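Local coordinates for protein peptidyl-prolyl cis-trans isomerase cyclophilin-type (Toxoplasma gondii, PDB 3BO7) that probably speeds protein folding by catalysing cis-trans isomerisation of peptide bonds before proline, and binds the immunosuppressant cyclosporin A, at residues 32-37 with 80-84; 27-31 with 133-137. All coordinates share one frame. Residues are numbered along the deposited sequence.

Interaction 1 (32-37 with 80-84). With EDO (1,2-ethanediol), chain N.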
loop_
_atom_site.group_PDB
_atom_site.type_symbol
_atom_site.label_atom_id
_atom_site.label_comp_id
_atom_site.label_asym_id
_atom_site.label_seq_id
_atom_site.Cartn_x
_atom_site.Cartn_y
_atom_site.Cartn_z
ATOM N N ASP A 32 -1.114 -9.709 7.561
ATOM C CA ASP A 32 -2.302 -10.551 7.681
ATOM C C ASP A 32 -3.563 -9.854 7.174
ATOM O O ASP A 32 -4.281 -10.391 6.327
ATOM C CB ASP A 32 -2.489 -10.988 9.127
ATOM C CG ASP A 32 -3.360 -12.205 9.254
ATOM O OD1 ASP A 32 -3.800 -12.740 8.209
ATOM O OD2 ASP A 32 -3.598 -12.634 10.406
ATOM N N SER A 33 -3.820 -8.651 7.681
ATOM C CA SER A 33 -4.951 -7.843 7.228
ATOM C C SER A 33 -4.962 -7.709 5.713
ATOM O O SER A 33 -6.002 -7.916 5.073
ATOM C CB SER A 33 -4.912 -6.452 7.870
ATOM O OG SER A 33 -5.961 -5.642 7.373
ATOM N N PHE A 34 -3.801 -7.360 5.154
ATOM C CA PHE A 34 -3.667 -7.070 3.732
ATOM C C PHE A 34 -4.006 -8.309 2.900
ATOM O O PHE A 34 -4.743 -8.222 1.910
ATOM C CB PHE A 34 -2.244 -6.580 3.434
ATOM C CG PHE A 34 -2.070 -5.981 2.059
ATOM C CD1 PHE A 34 -2.323 -4.631 1.836
ATOM C CD2 PHE A 34 -1.652 -6.766 0.986
ATOM C CE1 PHE A 34 -2.159 -4.063 0.563
ATOM C CE2 PHE A 34 -1.493 -6.205 -0.294
ATOM C CZ PHE A 34 -1.749 -4.852 -0.498
ATOM N N LEU A 35 -3.469 -9.457 3.332
ATOM C CA LEU A 35 -3.649 -10.738 2.656
ATOM C C LEU A 35 -5.073 -11.241 2.798
ATOM O O LEU A 35 -5.629 -11.812 1.857
ATOM C CB LEU A 35 -2.621 -11.778 3.152
ATOM C CG LEU A 35 -1.153 -11.497 2.765
ATOM C CD1 LEU A 35 -0.166 -12.322 3.587
ATOM C CD2 LEU A 35 -0.894 -11.703 1.272
ATOM N N ARG A 36 -5.676 -11.012 3.957
ATOM C CA ARG A 36 -7.104 -11.315 4.128
ATOM C C ARG A 36 -7.987 -10.504 3.169
ATOM O O ARG A 36 -9.014 -11.004 2.702
ATOM C CB ARG A 36 -7.553 -11.129 5.577
ATOM C CG ARG A 36 -6.993 -12.181 6.535
ATOM C CD ARG A 36 -7.588 -12.064 7.915
ATOM N NE ARG A 36 -6.694 -12.581 8.948
ATOM C CZ ARG A 36 -7.102 -13.015 10.138
ATOM N NH1 ARG A 36 -8.393 -13.013 10.434
ATOM N NH2 ARG A 36 -6.225 -13.463 11.034
ATOM N N LEU A 37 -7.566 -9.277 2.858
ATOM C CA LEU A 37 -8.278 -8.405 1.915
ATOM C C LEU A 37 -8.019 -8.819 0.474
ATOM O O LEU A 37 -8.941 -8.816 -0.346
ATOM C CB LEU A 37 -7.889 -6.930 2.117
ATOM C CG LEU A 37 -8.368 -6.198 3.377
ATOM C CD1 LEU A 37 -7.731 -4.825 3.459
ATOM C CD2 LEU A 37 -9.878 -6.089 3.423
ATOM N N ILE A 80 -11.968 -0.830 5.338
ATOM C CA ILE A 80 -11.976 -1.731 6.476
ATOM C C ILE A 80 -10.625 -2.432 6.508
ATOM O O ILE A 80 -9.913 -2.445 5.500
ATOM C CB ILE A 80 -13.102 -2.800 6.349
ATOM C CG1 ILE A 80 -13.131 -3.403 4.932
ATOM C CG2 ILE A 80 -14.464 -2.210 6.752
ATOM C CD1 ILE A 80 -13.878 -4.723 4.824
ATOM N N SER A 81 -10.265 -3.006 7.653
ATOM C CA SER A 81 -9.128 -3.908 7.697
ATOM C C SER A 81 -9.584 -5.297 7.233
ATOM O O SER A 81 -10.780 -5.529 7.041
ATOM C CB SER A 81 -8.540 -3.969 9.102
ATOM O OG SER A 81 -9.419 -4.623 9.990
ATOM N N GLY A 82 -8.630 -6.214 7.065
ATOM C CA GLY A 82 -8.933 -7.582 6.657
ATOM C C GLY A 82 -9.489 -8.496 7.740
ATOM O O GLY A 82 -9.938 -9.595 7.437
ATOM N N PHE A 83 -9.449 -8.052 8.996
ATOM C CA PHE A 83 -9.928 -8.835 10.140
ATOM C C PHE A 83 -11.463 -8.859 10.261
ATOM O O PHE A 83 -12.130 -7.961 9.753
ATOM C CB PHE A 83 -9.276 -8.315 11.425
ATOM C CG PHE A 83 -7.754 -8.337 11.389
ATOM C CD1 PHE A 83 -7.058 -9.546 11.295
ATOM C CD2 PHE A 83 -7.023 -7.150 11.453
ATOM C CE1 PHE A 83 -5.658 -9.571 11.254
ATOM C CE2 PHE A 83 -5.623 -7.164 11.422
ATOM C CZ PHE A 83 -4.938 -8.382 11.323
ATOM N N PRO A 84 -12.038 -9.911 10.889
ATOM C CA PRO A 84 -13.499 -9.907 11.129
ATOM C C PRO A 84 -13.996 -8.674 11.881
ATOM O O PRO A 84 -13.488 -8.348 12.951
ATOM C CB PRO A 84 -13.740 -11.178 11.965
ATOM C CG PRO A 84 -12.388 -11.667 12.391
ATOM C CD PRO A 84 -11.420 -11.175 11.341
HETATM C C1 EDO N . -7.956 -12.672 14.112
HETATM O O1 EDO N . -8.154 -11.375 14.687
HETATM C C2 EDO N . -9.314 -13.342 13.936
HETATM O O2 EDO N . -9.254 -14.356 12.922
#
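A loop packs here against one side of helix 28-39: residues 80-84, from the long connection between strands 56-59 and 104-107, lie along residues 32-37. Closest is Gly82, whose CA sits 4.0 Å from Ser33 CA. Its amide gives a nearly straight hydrogen bond to the helix, Gly82 N to Ser33 OG at 2.7 Å, and its CA approaches Ser33 O to 3.3 Å in a CA-H...O contact. A CB on Gly82 would clash with Ser33 O and Arg36 CB. Leu37 packs beside it, with CG 3.6 Å from Gly82 CA. Toward solvent, Arg36 forms a salt bridge with Asp32 one turn back (NH2 to OD2, 2.8 Å), and Phe83 CD1 lies over a face of the Arg36 guanidinium, 3.7 Å from Arg36 CZ. Arg29 makes a cation-pi contact with the same ring. Ser81 OG is hydrogen-bonded to Ala87 O within the loop. Such close helix-loop packing, with glycine at the tightest point, covers one of the two helices that cap the ends of the cyclophilin beta-barrel.

Interaction 2 (27-31 with 133-137). With SO4 (sulfate ion), chain I; EDO (1,2-ethanediol), chain N.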
loop_
_atom_site.group_PDB
_atom_site.type_symbol
_atom_site.label_atom_id
_atom_site.label_comp_id
_atom_site.label_asym_id
_atom_site.label_seq_id
_atom_site.Cartn_x
_atom_site.Cartn_y
_atom_site.Cartn_z
ATOM N N ALA A 27 5.935 -7.140 10.872
ATOM C CA ALA A 27 4.633 -6.475 10.887
ATOM C C ALA A 27 3.492 -7.452 10.552
ATOM O O ALA A 27 2.757 -7.235 9.588
ATOM C CB ALA A 27 4.628 -5.252 9.941
ATOM N N PRO A 28 3.339 -8.521 11.366
ATOM C CA PRO A 28 2.367 -9.597 11.127
ATOM C C PRO A 28 0.918 -9.152 10.947
ATOM O O PRO A 28 0.238 -9.654 10.054
ATOM C CB PRO A 28 2.498 -10.484 12.380
ATOM C CG PRO A 28 3.257 -9.658 13.383
ATOM C CD PRO A 28 4.125 -8.773 12.593
ATOM N N ARG A 29 0.445 -8.224 11.776
ATOM C CA ARG A 29 -0.971 -7.814 11.730
ATOM C C ARG A 29 -1.318 -7.076 10.442
ATOM O O ARG A 29 -2.380 -7.305 9.850
ATOM C CB ARG A 29 -1.325 -6.965 12.950
ATOM C CG ARG A 29 -1.190 -7.706 14.268
ATOM C CD ARG A 29 -2.550 -7.999 14.874
ATOM N NE ARG A 29 -3.115 -9.275 14.460
ATOM C CZ ARG A 29 -4.407 -9.587 14.545
ATOM N NH1 ARG A 29 -5.287 -8.704 15.008
ATOM N NH2 ARG A 29 -4.821 -10.786 14.139
ATOM N N ALA A 30 -0.414 -6.202 10.005
ATOM C CA ALA A 30 -0.609 -5.443 8.775
ATOM C C ALA A 30 -0.545 -6.342 7.539
ATOM O O ALA A 30 -1.299 -6.148 6.586
ATOM C CB ALA A 30 0.405 -4.293 8.683
ATOM N N CYS A 31 0.350 -7.328 7.564
ATOM C CA CYS A 31 0.490 -8.282 6.462
ATOM C C CYS A 31 -0.719 -9.197 6.400
ATOM O O CYS A 31 -1.294 -9.409 5.328
ATOM C CB CYS A 31 1.763 -9.093 6.623
ATOM S SG CYS A 31 3.226 -8.098 6.437
ATOM N N HIS A 133 4.089 5.318 10.800
ATOM C CA HIS A 133 3.451 4.467 9.806
ATOM C C HIS A 133 4.033 3.043 9.818
ATOM O O HIS A 133 5.258 2.864 9.804
ATOM C CB HIS A 133 3.570 5.116 8.421
ATOM C CG HIS A 133 2.890 6.447 8.332
ATOM N ND1 HIS A 133 1.569 6.587 7.958
ATOM C CD2 HIS A 133 3.334 7.694 8.613
ATOM C CE1 HIS A 133 1.235 7.864 8.000
ATOM N NE2 HIS A 133 2.286 8.556 8.397
ATOM N N THR A 134 3.154 2.044 9.871
ATOM C CA THR A 134 3.558 0.651 9.798
ATOM C C THR A 134 4.112 0.350 8.412
ATOM O O THR A 134 3.369 0.367 7.427
ATOM C CB THR A 134 2.380 -0.320 10.063
ATOM O OG1 THR A 134 1.865 -0.123 11.387
ATOM C CG2 THR A 134 2.839 -1.771 9.915
ATOM N N ILE A 135 5.421 0.111 8.352
ATOM C CA ILE A 135 6.072 -0.413 7.168
ATOM C C ILE A 135 5.833 -1.903 7.218
ATOM O O ILE A 135 6.162 -2.553 8.220
ATOM C CB ILE A 135 7.600 -0.142 7.182
ATOM C CG1 ILE A 135 7.870 1.343 6.924
ATOM C CG2 ILE A 135 8.327 -1.031 6.150
ATOM C CD1 ILE A 135 9.202 1.829 7.434
ATOM N N PHE A 136 5.255 -2.451 6.154
ATOM C CA PHE A 136 4.932 -3.870 6.159
ATOM C C PHE A 136 5.414 -4.602 4.912
ATOM O O PHE A 136 5.175 -5.798 4.758
ATOM C CB PHE A 136 3.433 -4.109 6.454
ATOM C CG PHE A 136 2.491 -3.632 5.368
ATOM C CD1 PHE A 136 1.827 -4.552 4.555
ATOM C CD2 PHE A 136 2.237 -2.277 5.180
ATOM C CE1 PHE A 136 0.955 -4.127 3.565
ATOM C CE2 PHE A 136 1.369 -1.850 4.186
ATOM C CZ PHE A 136 0.722 -2.774 3.382
ATOM N N GLY A 137 6.117 -3.893 4.042
ATOM C CA GLY A 137 6.711 -4.533 2.885
ATOM C C GLY A 137 7.674 -3.696 2.074
ATOM O O GLY A 137 8.024 -2.572 2.445
HETATM S S SO4 I . -4.522 -5.381 16.691
HETATM O O1 SO4 I . -3.382 -5.374 15.791
HETATM O O2 SO4 I . -5.602 -6.177 16.116
HETATM O O3 SO4 I . -4.157 -5.954 17.991
HETATM O O4 SO4 I . -4.952 -4.000 16.900
HETATM C C1 EDO N . -7.956 -12.672 14.112
HETATM O O1 EDO N . -8.154 -11.375 14.687
HETATM C C2 EDO N . -9.314 -13.342 13.936
HETATM O O2 EDO N . -9.254 -14.356 12.922
#
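Small side chains let the first turn of helix 28-39 settle almost directly on a strand interrupted by a classic beta bulge, in which Phe136 and Gly137 both face Leu105. The nearest CA atoms, those of Ala27 and Phe136, are 5.4 Å apart, and what meets between them is chiefly methyl and methylene groups. Ala27, the N-cap residue, directs its CB toward the strand, where it lies 3.5 Å from Ile135 O, 3.9 Å from Phe136 CB and 3.9 Å from Thr134 CG2. Ala30, one turn on, meets the same two side chains: its CB is 3.8 Å from Phe136 CB and 3.7 Å from Thr134 CG2. Thr134 thus offers its methyl to both alanines, while its OG1 is hydrogen-bonded to the backbone of Glu92. Cys31 completes the patch, with SG 3.5 Å from Phe136 O and near the edge of the Phe136 ring. The helix start is secured by Cys31 N to Ala27 O, 3.1 Å, and by the Glu92 carboxylate, which accepts hydrogen bonds from the amides of Arg29 and Ala30. On the outer side of the turn, Arg29 NH1 is hydrogen-bonded to O2 of a sulfate, probably from the crystallisation liquor, at 2.8 Å. His133 packs against a modified side chain of the bound cyclosporin, so the segment leads from the ligand into the core. There, strand 135-141 runs between strands 104-107 and 16-22, and the Phe136 side chain packs among Leu22, Leu105 and Met107, and its ring meets Phe34 farther along helix 28-39.

From the N terminus the chain runs through strands 7-13 and 16-22 into helix 28-39, which supplies the first segment of both contacts. Its opening turn waits for residues 133-137, so interaction 2 closes a loop of 101 intervening residues; its next turns meet residues 80-84, and interaction 1 closes a shorter loop of 42, nested inside. The helix is thereby held between the barrel sheet and an outer loop. The two contacts, centred 12 Å apart, also touch: Phe83 CZ lies 3.1 Å from Arg29 O, and Phe34 CD1 lies 3.7 Å from Phe136 CE1. One ethanediol, probably from the crystallisation liquor, is hydrogen-bonded to Arg36 and weakly to Arg29.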